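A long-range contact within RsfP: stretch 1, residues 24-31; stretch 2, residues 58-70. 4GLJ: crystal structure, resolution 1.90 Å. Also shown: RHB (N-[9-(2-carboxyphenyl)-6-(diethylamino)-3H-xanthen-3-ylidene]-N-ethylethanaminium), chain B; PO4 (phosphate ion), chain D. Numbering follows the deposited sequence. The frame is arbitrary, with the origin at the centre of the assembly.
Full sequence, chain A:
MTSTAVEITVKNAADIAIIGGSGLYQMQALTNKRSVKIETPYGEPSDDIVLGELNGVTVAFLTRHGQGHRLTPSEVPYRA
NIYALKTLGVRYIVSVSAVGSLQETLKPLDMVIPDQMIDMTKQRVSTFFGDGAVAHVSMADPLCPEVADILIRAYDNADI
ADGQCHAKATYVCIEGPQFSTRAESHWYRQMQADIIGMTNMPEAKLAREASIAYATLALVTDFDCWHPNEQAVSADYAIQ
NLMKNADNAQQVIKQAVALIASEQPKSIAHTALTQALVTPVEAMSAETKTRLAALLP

Stretch 1, residues 24-31: LYQMQALT
Stretch 2 (58-70) TVAFLTRHGQGHR

A strand can bind an irregular segment without a backbone ladder, by offering alternate side chains as an apolar comb; RsfP illustrates the principle. Residues 58-63 are extended, so Val59, Phe61 and Thr63 point toward residues 24-31 while Ala60 and Leu62 point away. The loop runs antiparallel to the strand: CA atoms of Tyr25 and Thr63 lie 5.5 Å apart, those of Met27 and Phe61 7.1 Å, and those of Leu30 and Val59 8.2 Å, a gap widening along the way.

Phe61 (chi1 178°, chi2 73°) is central. Its ring takes the backbone of Gln26 and Met27 over one face, while Leu24 O approaches its edge, 3.3 Å from Phe61 CZ. Met27, rotamers m, t, m, lies alongside: SD is 4.8 Å from the Phe61 ring centroid, oblique to it, and CE reaches Val59 CG1 at 3.8 Å. Its unbranched, flexible chain suits this space between two strand residues. Farther along, Leu30 (m, t) sets CD2 4.3 Å from CB of Val59 (t). A type I turn from Met27 to Leu30 brings both side chains to the strand and leaves Gln28 and Ala29 out of contact; Leu30 N to Met27 O, 3.3 Å, closes it weakly.

Toward the polar edge, Thr63 (m) serves both chemistries: OG1 donates a weak hydrogen bond to Tyr25 O at 3.2 Å, and CG2 meets Tyr25 CD2 at 3.5 Å, near the ring plane. A second type I turn, Thr63 to Gly66, closed by Gly66 N to Thr63 O at 3.2 Å, redirects the chain; Gly66 has phi 76°, which favours glycine. Beyond it, Gln67 OE1 comes within 3.5 Å of Tyr25 CB. Tyr25 (m, chi2 124°) meets His69 (t, chi2 -67°) rim to rim, planes at 83°. Together the stretches bury 535 Å².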

# COMPACT_ATOMS: atom_id res chain seq x y z
N LEU A 24 25.99 1.37 -10.34
CA LEU A 24 26.90 2.39 -9.75
C LEU A 24 27.38 2.15 -8.29
O LEU A 24 26.76 2.65 -7.31
CB LEU A 24 26.25 3.77 -9.80
CG LEU A 24 26.11 4.45 -11.15
CD1 LEU A 24 24.79 4.02 -11.76
CD2 LEU A 24 26.16 5.96 -10.85
N TYR A 25 28.52 1.48 -8.17
CA TYR A 25 29.07 1.04 -6.87
C TYR A 25 30.24 1.93 -6.49
O TYR A 25 30.58 2.03 -5.31
CB TYR A 25 29.41 -0.48 -6.89
CG TYR A 25 28.17 -1.21 -7.39
CD1 TYR A 25 28.20 -2.06 -8.50
CD2 TYR A 25 26.92 -0.92 -6.78
CE1 TYR A 25 27.02 -2.67 -8.96
CE2 TYR A 25 25.73 -1.49 -7.24
CZ TYR A 25 25.77 -2.35 -8.31
OH TYR A 25 24.58 -2.90 -8.71
N GLN A 26 30.82 2.60 -7.48
CA GLN A 26 31.76 3.67 -7.20
C GLN A 26 31.78 4.84 -8.19
O GLN A 26 31.26 4.73 -9.31
CB GLN A 26 33.19 3.11 -7.00
CG GLN A 26 33.77 2.33 -8.16
CD GLN A 26 35.27 2.40 -8.13
OE1 GLN A 26 35.88 2.17 -7.08
NE2 GLN A 26 35.88 2.76 -9.25
N MET A 27 32.36 5.95 -7.74
CA MET A 27 32.76 7.03 -8.61
C MET A 27 34.28 7.06 -8.78
O MET A 27 34.95 7.82 -8.09
CB MET A 27 32.27 8.36 -8.07
CG MET A 27 30.85 8.66 -8.47
SD MET A 27 30.39 10.39 -8.19
CE MET A 27 30.53 10.61 -6.41
N GLN A 28 34.79 6.24 -9.70
CA GLN A 28 36.22 6.19 -10.11
C GLN A 28 36.97 7.54 -10.25
O GLN A 28 38.11 7.67 -9.79
CB GLN A 28 36.33 5.41 -11.43
CG GLN A 28 37.72 5.33 -12.07
CD GLN A 28 38.59 4.23 -11.48
OE1 GLN A 28 38.55 3.98 -10.27
NE2 GLN A 28 39.37 3.57 -12.33
N ALA A 29 36.35 8.55 -10.88
CA ALA A 29 37.07 9.78 -11.19
C ALA A 29 37.37 10.73 -9.98
O ALA A 29 38.23 11.61 -10.08
CB ALA A 29 36.40 10.53 -12.33
N LEU A 30 36.71 10.55 -8.83
CA LEU A 30 37.00 11.45 -7.70
C LEU A 30 38.44 11.33 -7.24
O LEU A 30 38.97 10.22 -7.16
CB LEU A 30 36.09 11.19 -6.50
CG LEU A 30 34.58 11.23 -6.74
CD1 LEU A 30 33.87 10.66 -5.50
CD2 LEU A 30 34.10 12.64 -7.07
N THR A 31 39.05 12.46 -6.92
CA THR A 31 40.37 12.48 -6.32
C THR A 31 40.33 12.63 -4.80
O THR A 31 39.33 13.13 -4.23
CB THR A 31 41.20 13.65 -6.89
OG1 THR A 31 40.56 14.89 -6.55
CG2 THR A 31 41.32 13.53 -8.41
N THR A 58 34.05 19.20 -3.95
CA THR A 58 33.83 18.05 -3.06
C THR A 58 32.43 17.48 -3.29
O THR A 58 31.44 18.22 -3.29
CB THR A 58 33.99 18.48 -1.58
OG1 THR A 58 35.34 18.89 -1.39
CG2 THR A 58 33.69 17.34 -0.62
N VAL A 59 32.35 16.17 -3.54
CA VAL A 59 31.06 15.50 -3.77
C VAL A 59 31.00 14.31 -2.79
O VAL A 59 32.04 13.71 -2.52
CB VAL A 59 31.04 14.97 -5.20
CG1 VAL A 59 29.77 14.26 -5.45
CG2 VAL A 59 31.17 16.12 -6.21
N ALA A 60 29.82 14.01 -2.24
CA ALA A 60 29.60 12.78 -1.46
C ALA A 60 28.93 11.73 -2.36
O ALA A 60 27.96 12.03 -3.06
CB ALA A 60 28.70 13.09 -0.26
N PHE A 61 29.43 10.50 -2.34
CA PHE A 61 28.90 9.43 -3.18
C PHE A 61 28.38 8.33 -2.22
O PHE A 61 29.13 7.89 -1.31
CB PHE A 61 29.94 8.79 -4.14
CG PHE A 61 29.35 7.65 -4.95
CD1 PHE A 61 28.47 7.93 -6.02
CD2 PHE A 61 29.57 6.30 -4.60
CE1 PHE A 61 27.86 6.88 -6.74
CE2 PHE A 61 28.95 5.25 -5.31
CZ PHE A 61 28.12 5.55 -6.39
N LEU A 62 27.12 7.96 -2.38
CA LEU A 62 26.51 6.92 -1.50
C LEU A 62 25.96 5.84 -2.45
O LEU A 62 25.20 6.15 -3.36
CB LEU A 62 25.39 7.55 -0.67
CG LEU A 62 24.57 6.58 0.21
CD1 LEU A 62 25.57 5.65 0.91
CD2 LEU A 62 23.82 7.38 1.26
N THR A 63 26.40 4.58 -2.29
CA THR A 63 25.86 3.46 -3.10
C THR A 63 24.62 3.03 -2.44
O THR A 63 24.69 2.48 -1.34
CB THR A 63 26.79 2.24 -3.05
OG1 THR A 63 28.08 2.68 -3.41
CG2 THR A 63 26.31 1.22 -4.05
N ARG A 64 23.46 3.28 -3.08
CA ARG A 64 22.21 2.97 -2.46
C ARG A 64 22.04 1.48 -1.95
O ARG A 64 21.49 1.22 -0.84
CB ARG A 64 21.10 3.34 -3.50
CG ARG A 64 19.75 3.08 -2.94
CD ARG A 64 18.65 3.41 -3.92
NE ARG A 64 18.60 4.82 -4.34
CZ ARG A 64 18.84 5.31 -5.55
NH1 ARG A 64 19.28 4.55 -6.55
NH2 ARG A 64 18.69 6.64 -5.78
N HIS A 65 22.50 0.54 -2.77
CA HIS A 65 22.33 -0.91 -2.46
C HIS A 65 23.41 -1.51 -1.64
O HIS A 65 23.34 -2.68 -1.33
CB HIS A 65 22.13 -1.72 -3.72
CG HIS A 65 20.84 -1.40 -4.44
ND1 HIS A 65 19.65 -1.87 -4.03
CD2 HIS A 65 20.58 -0.54 -5.51
CE1 HIS A 65 18.66 -1.42 -4.85
NE2 HIS A 65 19.22 -0.58 -5.74
N GLY A 66 24.37 -0.67 -1.21
CA GLY A 66 25.57 -1.08 -0.47
C GLY A 66 26.62 -1.72 -1.35
O GLY A 66 26.37 -2.03 -2.52
N GLN A 67 27.79 -1.98 -0.77
CA GLN A 67 28.80 -2.73 -1.51
C GLN A 67 28.33 -4.15 -1.87
O GLN A 67 27.62 -4.84 -1.10
CB GLN A 67 30.17 -2.70 -0.81
CG GLN A 67 31.33 -2.59 -1.83
CD GLN A 67 31.03 -1.64 -3.00
OE1 GLN A 67 30.78 -2.08 -4.15
NE2 GLN A 67 31.03 -0.32 -2.71
N GLY A 68 28.62 -4.51 -3.10
CA GLY A 68 28.26 -5.81 -3.59
C GLY A 68 26.81 -5.90 -3.92
O GLY A 68 26.30 -7.00 -4.14
N HIS A 69 26.12 -4.74 -4.01
CA HIS A 69 24.68 -4.76 -4.20
C HIS A 69 24.02 -5.69 -3.20
O HIS A 69 23.23 -6.54 -3.56
CB HIS A 69 24.30 -5.17 -5.62
CG HIS A 69 22.98 -4.64 -6.09
ND1 HIS A 69 21.79 -5.03 -5.56
CD2 HIS A 69 22.68 -3.67 -7.04
CE1 HIS A 69 20.77 -4.37 -6.20
NE2 HIS A 69 21.33 -3.55 -7.12
N ARG A 70 24.22 -5.43 -1.92
CA ARG A 70 23.65 -6.35 -0.91
C ARG A 70 22.20 -6.15 -0.49
O ARG A 70 21.68 -7.03 0.14
CB ARG A 70 24.54 -6.47 0.32
CG ARG A 70 24.65 -5.17 1.07
CD ARG A 70 25.65 -5.15 2.24
NE ARG A 70 25.52 -3.80 2.80
CZ ARG A 70 24.73 -3.50 3.83
NH1 ARG A 70 24.10 -4.47 4.46
NH2 ARG A 70 24.58 -2.23 4.25
O2 RHB B . 21.47 -9.42 -11.42
C26 RHB B . 20.72 -10.08 -12.16
C19 RHB B . 19.42 -9.50 -12.64
C14 RHB B . 19.00 -8.18 -12.50
C15 RHB B . 17.76 -7.84 -13.03
C16 RHB B . 16.95 -8.74 -13.68
C17 RHB B . 17.37 -10.04 -13.81
C18 RHB B . 18.60 -10.40 -13.29
C9 RHB B . 19.71 -7.04 -11.84
C8 RHB B . 18.86 -5.90 -11.39
C13 RHB B . 17.48 -5.90 -11.56
C12 RHB B . 16.69 -4.83 -11.14
C11 RHB B . 17.26 -3.75 -10.50
N1 RHB B . 16.50 -2.63 -10.11
C35 RHB B . 15.59 -2.43 -11.26
C36 RHB B . 16.44 -2.60 -12.51
C22 RHB B . 15.77 -2.61 -8.81
C23 RHB B . 16.68 -2.04 -7.71
C10 RHB B . 18.64 -3.75 -10.37
C7 RHB B . 19.44 -4.82 -10.79
O1 RHB B . 20.79 -4.77 -10.60
C1 RHB B . 21.65 -5.77 -10.99
C2 RHB B . 21.19 -6.92 -11.61
C6 RHB B . 23.00 -5.60 -10.74
C5 RHB B . 23.92 -6.56 -11.10
C4 RHB B . 23.48 -7.72 -11.72
C3 RHB B . 22.11 -7.90 -11.98
N2 RHB B . 25.29 -6.34 -10.84
C24 RHB B . 25.58 -6.30 -9.40
C25 RHB B . 26.82 -5.46 -9.18
C33 RHB B . 26.12 -7.33 -11.55
C34 RHB B . 27.49 -6.73 -11.79
O3 RHB B . 21.03 -11.21 -12.57
P PO4 D . 18.14 1.62 -8.39
O1 PO4 D . 17.82 0.17 -8.63
O2 PO4 D . 19.09 1.95 -9.51
O3 PO4 D . 16.83 2.32 -8.46
O4 PO4 D . 18.82 1.88 -7.05